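Local coordinates for protein catalase (Pseudomonas syringae, PDB 1M7S) that decomposes hydrogen peroxide into water and oxygen at a heme group, protecting the cell from the toxic effects of the peroxide, at residues P84-F89 / V306-A311; F112-G117 / N312-I317. All coordinates share one frame; numbering follows the deposited sequence.

Contact 1. Residues P84-F89 / V306-A311; sequences PVFVRF and VAMAPA. With HEM (protoporphyrin IX containing Fe), chain E.
F86 and R88 both set CG anti to the backbone N (chi1 -177° for F86), and from neighbouring inward positions on strand 82-90 they reach V306 and M308 on the loop that follows helix 299-304. The strand belongs to the antiparallel beta barrel of the catalase fold, and M308 links it to the heme, with CE against the strand and CG against a propionate. M308 is bent at chi2 (-71°), which carries its methyl back to the strand: CE lies 3.6 Å from F86 O, at the edge of the F86 ring near its plane, and 3.9 Å from R88 N. V306 fills the adjoining place, its CG1 4.0 Å from F86 CE2 and 3.8 Å from R88 CD. F86 thus makes apolar side-chain contacts with V306 and M308, while CE on F86 O and R88 N is a methyl packed on the strand backbone; every touching residue is buried.

The polar end belongs to the heme pocket. With its chain extended from CG to NE, R88 runs past V306 and offers the edge of its guanidinium to the propionate, a pairing that should offset the carboxylate's charge. R49, Q336 and R339 also hydrogen-bond to the heme. R88 NH2 donates to the backbone O of H52, a predicted active-site residue, so one guanidinium joins heme and distal pocket. M308 CG rests 3.7 Å from the other oxygen of that propionate, HEM O1A, whereas R88 NH1 donates in plane to HEM O2A over 2.7 Å, at an N-H...O angle of 165°.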
ATOM      1  N   PRO A  84      31.211   8.370   7.708  1.00  9.37           N
ATOM      2  CA  PRO A  84      30.021   8.744   8.509  1.00  9.88           C
ATOM      3  C   PRO A  84      29.192   7.475   8.735  1.00  7.59           C
ATOM      4  O   PRO A  84      29.116   6.655   7.838  1.00  7.07           O
ATOM      5  CB  PRO A  84      29.216   9.710   7.668  1.00 11.22           C
ATOM      6  CG  PRO A  84      30.023   9.920   6.414  1.00 13.68           C
ATOM      7  CD  PRO A  84      31.117   8.871   6.331  1.00 12.28           C
ATOM      8  N   VAL A  85      28.503   7.396   9.857  1.00  7.50           N
ATOM      9  CA  VAL A  85      27.594   6.304  10.135  1.00  6.50           C
ATOM     10  C   VAL A  85      26.237   6.799  10.631  1.00  7.13           C
ATOM     11  O   VAL A  85      26.132   7.900  11.196  1.00  9.69           O
ATOM     12  CB  VAL A  85      28.161   5.381  11.248  1.00  5.61           C
ATOM     13  CG1 VAL A  85      29.532   4.749  10.883  1.00  8.85           C
ATOM     14  CG2 VAL A  85      28.374   6.035  12.609  1.00  6.69           C
ATOM     15  N   PHE A  86      25.266   5.882  10.622  1.00  6.34           N
ATOM     16  CA  PHE A  86      23.983   6.098  11.270  1.00  5.64           C
ATOM     17  C   PHE A  86      23.863   4.810  12.115  1.00  5.57           C
ATOM     18  O   PHE A  86      24.067   3.733  11.504  1.00  6.73           O
ATOM     19  CB  PHE A  86      22.847   6.272  10.273  1.00  6.96           C
ATOM     20  CG  PHE A  86      21.531   6.566  10.973  1.00  8.46           C
ATOM     21  CD1 PHE A  86      21.052   7.853  11.009  1.00  9.68           C
ATOM     22  CD2 PHE A  86      20.855   5.524  11.620  1.00  8.81           C
ATOM     23  CE1 PHE A  86      19.861   8.165  11.678  1.00  9.95           C
ATOM     24  CE2 PHE A  86      19.651   5.853  12.282  1.00  9.34           C
ATOM     25  CZ  PHE A  86      19.179   7.134  12.344  1.00  7.70           C
ATOM     26  N   VAL A  87      23.578   4.890  13.408  1.00  4.36           N
ATOM     27  CA  VAL A  87      23.438   3.675  14.219  1.00  5.47           C
ATOM     28  C   VAL A  87      21.986   3.613  14.740  1.00  5.48           C
ATOM     29  O   VAL A  87      21.545   4.635  15.200  1.00  6.50           O
ATOM     30  CB  VAL A  87      24.448   3.631  15.358  1.00  4.69           C
ATOM     31  CG1 VAL A  87      24.094   2.582  16.426  1.00  6.24           C
ATOM     32  CG2 VAL A  87      25.889   3.336  14.839  1.00  5.95           C
ATOM     33  N   ARG A  88      21.328   2.473  14.647  1.00  7.19           N
ATOM     34  CA  ARG A  88      19.998   2.361  15.284  1.00  6.65           C
ATOM     35  C   ARG A  88      20.195   1.231  16.338  1.00  7.00           C
ATOM     36  O   ARG A  88      20.647   0.122  16.010  1.00  5.02           O
ATOM     37  CB  ARG A  88      18.890   1.962  14.291  1.00  4.60           C
ATOM     38  CG  ARG A  88      17.488   2.026  15.009  1.00  3.51           C
ATOM     39  CD  ARG A  88      16.433   2.054  13.872  1.00  2.18           C
ATOM     40  NE  ARG A  88      15.102   1.788  14.480  1.00  4.11           N
ATOM     41  CZ  ARG A  88      14.637   0.645  14.941  1.00  4.32           C
ATOM     42  NH1 ARG A  88      15.276  -0.521  14.955  1.00  5.69           N
ATOM     43  NH2 ARG A  88      13.375   0.721  15.448  1.00  5.19           N
ATOM     44  N   PHE A  89      19.840   1.567  17.599  1.00  4.14           N
ATOM     45  CA  PHE A  89      19.907   0.628  18.701  1.00  5.50           C
ATOM     46  C   PHE A  89      18.444   0.148  18.925  1.00  6.25           C
ATOM     47  O   PHE A  89      17.585   0.971  18.644  1.00  6.98           O
ATOM     48  CB  PHE A  89      20.369   1.297  20.016  1.00  6.68           C
ATOM     49  CG  PHE A  89      21.860   1.589  20.020  1.00  8.35           C
ATOM     50  CD1 PHE A  89      22.793   0.588  20.118  1.00  9.22           C
ATOM     51  CD2 PHE A  89      22.296   2.914  19.922  1.00  9.99           C
ATOM     52  CE1 PHE A  89      24.146   0.864  20.124  1.00  9.38           C
ATOM     53  CE2 PHE A  89      23.636   3.225  19.922  1.00  9.00           C
ATOM     54  CZ  PHE A  89      24.572   2.185  20.031  1.00  9.08           C
ATOM     55  N   VAL A 306      15.037   4.510   8.468  1.00  7.51           N
ATOM     56  CA  VAL A 306      16.316   3.925   8.068  1.00  6.79           C
ATOM     57  C   VAL A 306      16.117   2.459   7.722  1.00  7.34           C
ATOM     58  O   VAL A 306      15.334   1.726   8.340  1.00  8.28           O
ATOM     59  CB  VAL A 306      17.394   4.183   9.126  1.00  8.87           C
ATOM     60  CG1 VAL A 306      17.211   3.356  10.407  1.00  8.12           C
ATOM     61  CG2 VAL A 306      18.794   4.017   8.531  1.00  8.34           C
ATOM     62  N   ALA A 307      16.819   1.986   6.699  1.00  5.26           N
ATOM     63  CA  ALA A 307      16.710   0.627   6.172  1.00  5.11           C
ATOM     64  C   ALA A 307      18.056  -0.082   6.343  1.00  8.94           C
ATOM     65  O   ALA A 307      18.992   0.210   5.590  1.00  9.38           O
ATOM     66  CB  ALA A 307      16.290   0.697   4.708  1.00  9.20           C
ATOM     67  N   MET A 308      18.185  -0.836   7.438  1.00  4.71           N
ATOM     68  CA  MET A 308      19.434  -1.566   7.686  1.00  6.21           C
ATOM     69  C   MET A 308      19.327  -2.949   7.059  1.00  7.79           C
ATOM     70  O   MET A 308      18.305  -3.605   7.317  1.00  8.50           O
ATOM     71  CB  MET A 308      19.622  -1.756   9.201  1.00  6.53           C
ATOM     72  CG  MET A 308      19.697  -0.479  10.041  1.00  7.54           C
ATOM     73  SD  MET A 308      21.307   0.312   9.650  1.00  8.26           S
ATOM     74  CE  MET A 308      21.262   1.642  10.854  1.00  8.13           C
ATOM     75  N   ALA A 309      20.282  -3.396   6.246  1.00  6.72           N
ATOM     76  CA  ALA A 309      20.128  -4.724   5.639  1.00  7.76           C
ATOM     77  C   ALA A 309      21.483  -5.352   5.393  1.00  8.42           C
ATOM     78  O   ALA A 309      22.334  -4.727   4.746  1.00  9.82           O
ATOM     79  CB  ALA A 309      19.411  -4.513   4.284  1.00  6.76           C
ATOM     80  N   PRO A 310      21.649  -6.598   5.755  1.00  9.41           N
ATOM     81  CA  PRO A 310      22.877  -7.343   5.505  1.00  9.97           C
ATOM     82  C   PRO A 310      23.133  -7.388   4.013  1.00 10.97           C
ATOM     83  O   PRO A 310      24.278  -7.475   3.570  1.00 13.79           O
ATOM     84  CB  PRO A 310      22.716  -8.709   6.199  1.00  9.63           C
ATOM     85  CG  PRO A 310      21.663  -8.388   7.237  1.00  7.89           C
ATOM     86  CD  PRO A 310      20.693  -7.407   6.558  1.00  7.01           C
ATOM     87  N   ALA A 311      22.127  -7.248   3.122  1.00 10.42           N
ATOM     88  CA  ALA A 311      22.315  -7.233   1.701  1.00 10.23           C
ATOM     89  C   ALA A 311      23.061  -5.952   1.264  1.00 12.40           C
ATOM     90  O   ALA A 311      23.465  -5.960   0.102  1.00 10.40           O
ATOM     91  CB  ALA A 311      21.001  -7.295   0.928  1.00  9.70           C
TER
HETATM   92  CHA HEM E 600      15.648  -6.384  12.186  1.00  6.54           C
HETATM   93  CHB HEM E 600      19.645  -8.204  14.221  1.00  8.71           C
HETATM   94  CHC HEM E 600      18.363 -12.626  12.752  1.00  7.82           C
HETATM   95  CHD HEM E 600      14.939 -10.664   9.912  1.00  4.96           C
HETATM   96  C1A HEM E 600      16.834  -6.512  12.871  1.00  5.59           C
HETATM   97  C2A HEM E 600      17.536  -5.395  13.546  1.00  6.48           C
HETATM   98  C3A HEM E 600      18.635  -5.897  14.106  1.00  7.07           C
HETATM   99  C4A HEM E 600      18.653  -7.324  13.829  1.00  8.02           C
HETATM  100  CMA HEM E 600      19.735  -5.175  14.896  1.00  5.75           C
HETATM  101  CAA HEM E 600      17.000  -3.954  13.511  1.00  7.84           C
HETATM  102  CBA HEM E 600      17.717  -3.019  12.480  1.00  7.61           C
HETATM  103  CGA HEM E 600      17.217  -1.566  12.701  1.00  6.17           C
HETATM  104  O1A HEM E 600      16.523  -1.138  11.746  1.00  7.71           O
HETATM  105  O2A HEM E 600      17.637  -1.066  13.764  1.00  8.89           O
HETATM  106  C1B HEM E 600      19.671  -9.551  13.979  1.00 10.69           C
HETATM  107  C2B HEM E 600      20.754 -10.459  14.336  1.00 12.34           C
HETATM  108  C3B HEM E 600      20.387 -11.695  13.938  1.00 11.49           C
HETATM  109  C4B HEM E 600      19.095 -11.583  13.319  1.00 11.68           C
HETATM  110  CMB HEM E 600      22.031 -10.011  15.060  1.00 13.07           C
HETATM  111  CAB HEM E 600      21.096 -13.043  14.071  1.00 12.55           C
HETATM  112  CBB HEM E 600      22.405 -13.179  14.161  1.00 14.70           C
HETATM  113  C1C HEM E 600      17.408 -12.451  11.784  1.00  7.92           C
HETATM  114  C2C HEM E 600      16.983 -13.463  10.845  1.00  6.72           C
HETATM  115  C3C HEM E 600      16.059 -12.918  10.043  1.00  7.04           C
HETATM  116  C4C HEM E 600      15.847 -11.561  10.500  1.00  7.13           C
HETATM  117  CMC HEM E 600      17.556 -14.901  10.734  1.00  8.55           C
HETATM  118  CAC HEM E 600      15.276 -13.517   8.858  1.00  7.65           C
HETATM  119  CBC HEM E 600      15.812 -14.359   7.956  1.00  8.77           C
HETATM  120  C1D HEM E 600      14.803  -9.343  10.355  1.00  5.78           C
HETATM  121  C2D HEM E 600      13.813  -8.409   9.845  1.00  7.57           C
HETATM  122  C3D HEM E 600      14.001  -7.238  10.459  1.00  7.26           C
HETATM  123  C4D HEM E 600      15.111  -7.401  11.372  1.00  7.23           C
HETATM  124  CMD HEM E 600      12.769  -8.817   8.792  1.00  7.55           C
HETATM  125  CAD HEM E 600      13.215  -5.909  10.263  1.00  7.99           C
HETATM  126  CBD HEM E 600      14.003  -4.995   9.257  1.00  4.38           C
HETATM  127  CGD HEM E 600      13.240  -3.754   8.831  1.00  5.61           C
HETATM  128  O1D HEM E 600      13.954  -2.772   8.426  1.00  7.85           O
HETATM  129  O2D HEM E 600      11.986  -3.691   8.836  1.00  6.10           O
HETATM  130  NA  HEM E 600      17.525  -7.664  13.118  1.00  7.82           N
HETATM  131  NB  HEM E 600      18.674 -10.257  13.336  1.00  8.78           N
HETATM  132  NC  HEM E 600      16.678 -11.301  11.575  1.00  8.38           N
HETATM  133  ND  HEM E 600      15.610  -8.671  11.250  1.00  4.94           N
HETATM  134 FE   HEM E 600      17.156  -9.465  12.262  1.00  7.98          FE
HETATM  135  O   HOH W   1      16.279 -10.300  14.470  1.00 25.12           O

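Contact 2. Residues F112-G117 / N312-I317; sequences FYTADG and NLVPGI
V314 packs its CG1 methyl against the end of a beta hairpin, in which strands 107-114 and 117-124 are joined by a type I turn from T114 to G117. The close part of the contact is centred on that methyl. It lies 3.5 Å from G117 O, 3.8 Å from D116 O and 4.0 Å from T114 OG1, while farther along V314 CB comes within 4.1 Å of D116 CB. V314 thus covers a polar turn whose hydroxyl is already engaged: T114 OG1, at chi1 88°, sits between the backbone N and the carbonyl carbon, where it accepts from D116 N as an ST turn (3.0 Å). At G117 the backbone has a positive phi of 125°, and the absence of a side chain lets V314 lie close to the turn.

Toward D116 and P315, both partly exposed, the fit is looser. Their side chains come no nearer than 4.5 Å, between D116 CB and P315 CD, and a water spans the polar groups, donating to D116 OD2 and to P315 O. D116 OD1 has its own partner in T75 OG1, so each carboxylate oxygen is held. P315 is the second residue of the type II turn from V314 to I317 and packs on V11 of a second subunit, where N8 and R6 bond to L313 O. Within the hairpin, T114 OG1 donates to G117 O on a lone pair in the carbonyl plane, 2.6 Å away at a C=O...O angle of 137°.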
ATOM      1  N   PHE A 112      27.194   2.155   7.367  1.00  7.30           N
ATOM      2  CA  PHE A 112      28.435   2.931   7.101  1.00  7.16           C
ATOM      3  C   PHE A 112      28.301   3.557   5.726  1.00  8.43           C
ATOM      4  O   PHE A 112      28.035   2.838   4.758  1.00  9.27           O
ATOM      5  CB  PHE A 112      29.619   1.988   7.038  1.00  8.08           C
ATOM      6  CG  PHE A 112      30.098   1.338   8.287  1.00  7.87           C
ATOM      7  CD1 PHE A 112      29.515   0.154   8.748  1.00  7.33           C
ATOM      8  CD2 PHE A 112      31.152   1.856   9.019  1.00  6.10           C
ATOM      9  CE1 PHE A 112      30.004  -0.486   9.875  1.00  7.83           C
ATOM     10  CE2 PHE A 112      31.627   1.220  10.144  1.00  7.51           C
ATOM     11  CZ  PHE A 112      31.068   0.026  10.601  1.00  9.30           C
ATOM     12  N   TYR A 113      28.370   4.872   5.583  1.00  7.47           N
ATOM     13  CA  TYR A 113      28.164   5.495   4.284  1.00  8.00           C
ATOM     14  C   TYR A 113      29.563   5.587   3.610  1.00 10.87           C
ATOM     15  O   TYR A 113      30.122   6.680   3.650  1.00 10.38           O
ATOM     16  CB  TYR A 113      27.549   6.861   4.430  1.00  9.89           C
ATOM     17  CG  TYR A 113      26.147   6.924   5.066  1.00  7.51           C
ATOM     18  CD1 TYR A 113      25.031   6.833   4.294  1.00  8.77           C
ATOM     19  CD2 TYR A 113      26.034   7.105   6.423  1.00 10.93           C
ATOM     20  CE1 TYR A 113      23.746   6.918   4.859  1.00  7.36           C
ATOM     21  CE2 TYR A 113      24.766   7.216   7.038  1.00 12.34           C
ATOM     22  CZ  TYR A 113      23.655   7.117   6.227  1.00 10.22           C
ATOM     23  OH  TYR A 113      22.400   7.225   6.812  1.00  9.37           O
ATOM     24  N   THR A 114      30.040   4.436   3.177  1.00 11.02           N
ATOM     25  CA  THR A 114      31.428   4.369   2.675  1.00 12.47           C
ATOM     26  C   THR A 114      31.563   4.959   1.290  1.00 12.49           C
ATOM     27  O   THR A 114      30.650   5.192   0.516  1.00 12.29           O
ATOM     28  CB  THR A 114      32.059   2.960   2.620  1.00 11.25           C
ATOM     29  OG1 THR A 114      31.761   2.328   1.381  1.00  9.52           O
ATOM     30  CG2 THR A 114      31.570   2.094   3.791  1.00 11.79           C
ATOM     31  N   ALA A 115      32.858   5.132   0.962  1.00 15.34           N
ATOM     32  CA  ALA A 115      33.213   5.668  -0.367  1.00 15.17           C
ATOM     33  C   ALA A 115      33.002   4.669  -1.471  1.00 15.66           C
ATOM     34  O   ALA A 115      33.186   5.049  -2.642  1.00 18.32           O
ATOM     35  CB  ALA A 115      34.715   6.041  -0.245  1.00 17.73           C
ATOM     36  N   ASP A 116      32.643   3.415  -1.232  1.00 12.14           N
ATOM     37  CA  ASP A 116      32.314   2.394  -2.170  1.00 14.45           C
ATOM     38  C   ASP A 116      30.803   2.022  -2.127  1.00 11.87           C
ATOM     39  O   ASP A 116      30.409   1.103  -2.828  1.00 12.55           O
ATOM     40  CB  ASP A 116      32.982   1.036  -1.907  1.00 16.55           C
ATOM     41  CG  ASP A 116      34.452   0.986  -1.667  1.00 22.30           C
ATOM     42  OD1 ASP A 116      35.156   1.938  -2.098  1.00 24.08           O
ATOM     43  OD2 ASP A 116      34.885  -0.038  -1.057  1.00 23.91           O
ATOM     44  N   GLY A 117      30.043   2.741  -1.341  1.00 10.52           N
ATOM     45  CA  GLY A 117      28.601   2.427  -1.211  1.00 12.12           C
ATOM     46  C   GLY A 117      28.289   2.219   0.267  1.00 11.46           C
ATOM     47  O   GLY A 117      29.134   2.147   1.181  1.00  9.57           O
ATOM     48  N   ASN A 312      23.159  -4.903   2.058  1.00 10.11           N
ATOM     49  CA  ASN A 312      23.852  -3.706   1.569  1.00 11.80           C
ATOM     50  C   ASN A 312      25.352  -3.992   1.833  1.00 10.84           C
ATOM     51  O   ASN A 312      25.819  -3.851   2.956  1.00 11.33           O
ATOM     52  CB  ASN A 312      23.384  -2.465   2.313  1.00 12.72           C
ATOM     53  CG  ASN A 312      21.994  -2.015   1.908  1.00 13.67           C
ATOM     54  OD1 ASN A 312      21.620  -2.146   0.750  1.00 15.76           O
ATOM     55  ND2 ASN A 312      21.191  -1.463   2.831  1.00 15.08           N
ATOM     56  N   LEU A 313      26.014  -4.463   0.803  1.00 12.75           N
ATOM     57  CA  LEU A 313      27.412  -4.882   0.839  1.00 13.41           C
ATOM     58  C   LEU A 313      28.248  -4.076  -0.154  1.00 13.16           C
ATOM     59  O   LEU A 313      27.686  -3.502  -1.084  1.00 14.98           O
ATOM     60  CB  LEU A 313      27.494  -6.338   0.313  1.00 13.47           C
ATOM     61  CG  LEU A 313      26.864  -7.362   1.260  1.00 17.62           C
ATOM     62  CD1 LEU A 313      26.548  -8.654   0.500  1.00 18.28           C
ATOM     63  CD2 LEU A 313      27.769  -7.592   2.461  1.00 16.28           C
ATOM     64  N   VAL A 314      29.545  -4.056   0.109  1.00 14.22           N
ATOM     65  CA  VAL A 314      30.450  -3.347  -0.850  1.00 13.60           C
ATOM     66  C   VAL A 314      31.460  -4.409  -1.279  1.00 15.33           C
ATOM     67  O   VAL A 314      31.748  -5.374  -0.540  1.00 15.38           O
ATOM     68  CB  VAL A 314      31.061  -2.167  -0.104  1.00 14.43           C
ATOM     69  CG1 VAL A 314      30.022  -1.075   0.243  1.00 13.58           C
ATOM     70  CG2 VAL A 314      31.719  -2.541   1.215  1.00 13.68           C
ATOM     71  N   PRO A 315      32.149  -4.191  -2.373  1.00 17.00           N
ATOM     72  CA  PRO A 315      33.185  -5.097  -2.878  1.00 16.46           C
ATOM     73  C   PRO A 315      34.212  -5.272  -1.783  1.00 15.60           C
ATOM     74  O   PRO A 315      34.661  -4.295  -1.175  1.00 17.38           O
ATOM     75  CB  PRO A 315      33.727  -4.422  -4.154  1.00 18.36           C
ATOM     76  CG  PRO A 315      32.479  -3.656  -4.612  1.00 19.69           C
ATOM     77  CD  PRO A 315      31.930  -3.072  -3.305  1.00 17.51           C
ATOM     78  N   GLY A 316      34.558  -6.500  -1.430  1.00 14.53           N
ATOM     79  CA  GLY A 316      35.484  -6.774  -0.340  1.00 12.62           C
ATOM     80  C   GLY A 316      34.779  -7.387   0.873  1.00 11.55           C
ATOM     81  O   GLY A 316      35.427  -7.798   1.824  1.00 12.42           O
ATOM     82  N   ILE A 317      33.443  -7.371   0.862  1.00  9.80           N
ATOM     83  CA  ILE A 317      32.709  -7.879   2.035  1.00 10.08           C
ATOM     84  C   ILE A 317      31.558  -8.697   1.489  1.00  9.56           C
ATOM     85  O   ILE A 317      30.814  -8.212   0.628  1.00  9.51           O
ATOM     86  CB  ILE A 317      32.125  -6.766   2.928  1.00  9.92           C
ATOM     87  CG1 ILE A 317      33.148  -5.727   3.341  1.00  9.04           C
ATOM     88  CG2 ILE A 317      31.481  -7.457   4.137  1.00  9.12           C
ATOM     89  CD1 ILE A 317      32.786  -4.578   4.247  1.00  9.29           C
TER
HETATM   90  O   HOH W   2      35.038  -2.100  -2.527  1.00 37.30           O

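In the fold
One continuous segment, 306-317, meets strand 82-90 in contact 1 and the hairpin turn at the end of strand 107-114 in contact 2, with centres about 12 Å apart. Contact 1 is the core member, about 9 Å from the chain centre; contact 2 lies about 18 Å out, where two of its five touching residues are partly exposed and a second subunit is at hand. Chemistry follows place: apolar packing beside an arginine-propionate bond near the heme, against a methyl on a polar turn with a bridging water farther out. The strands join them directly, through a probable hydrogen bond of Y113 N with P84 O (3.0 Å) and packing of V85 CG1 on F112 CD2.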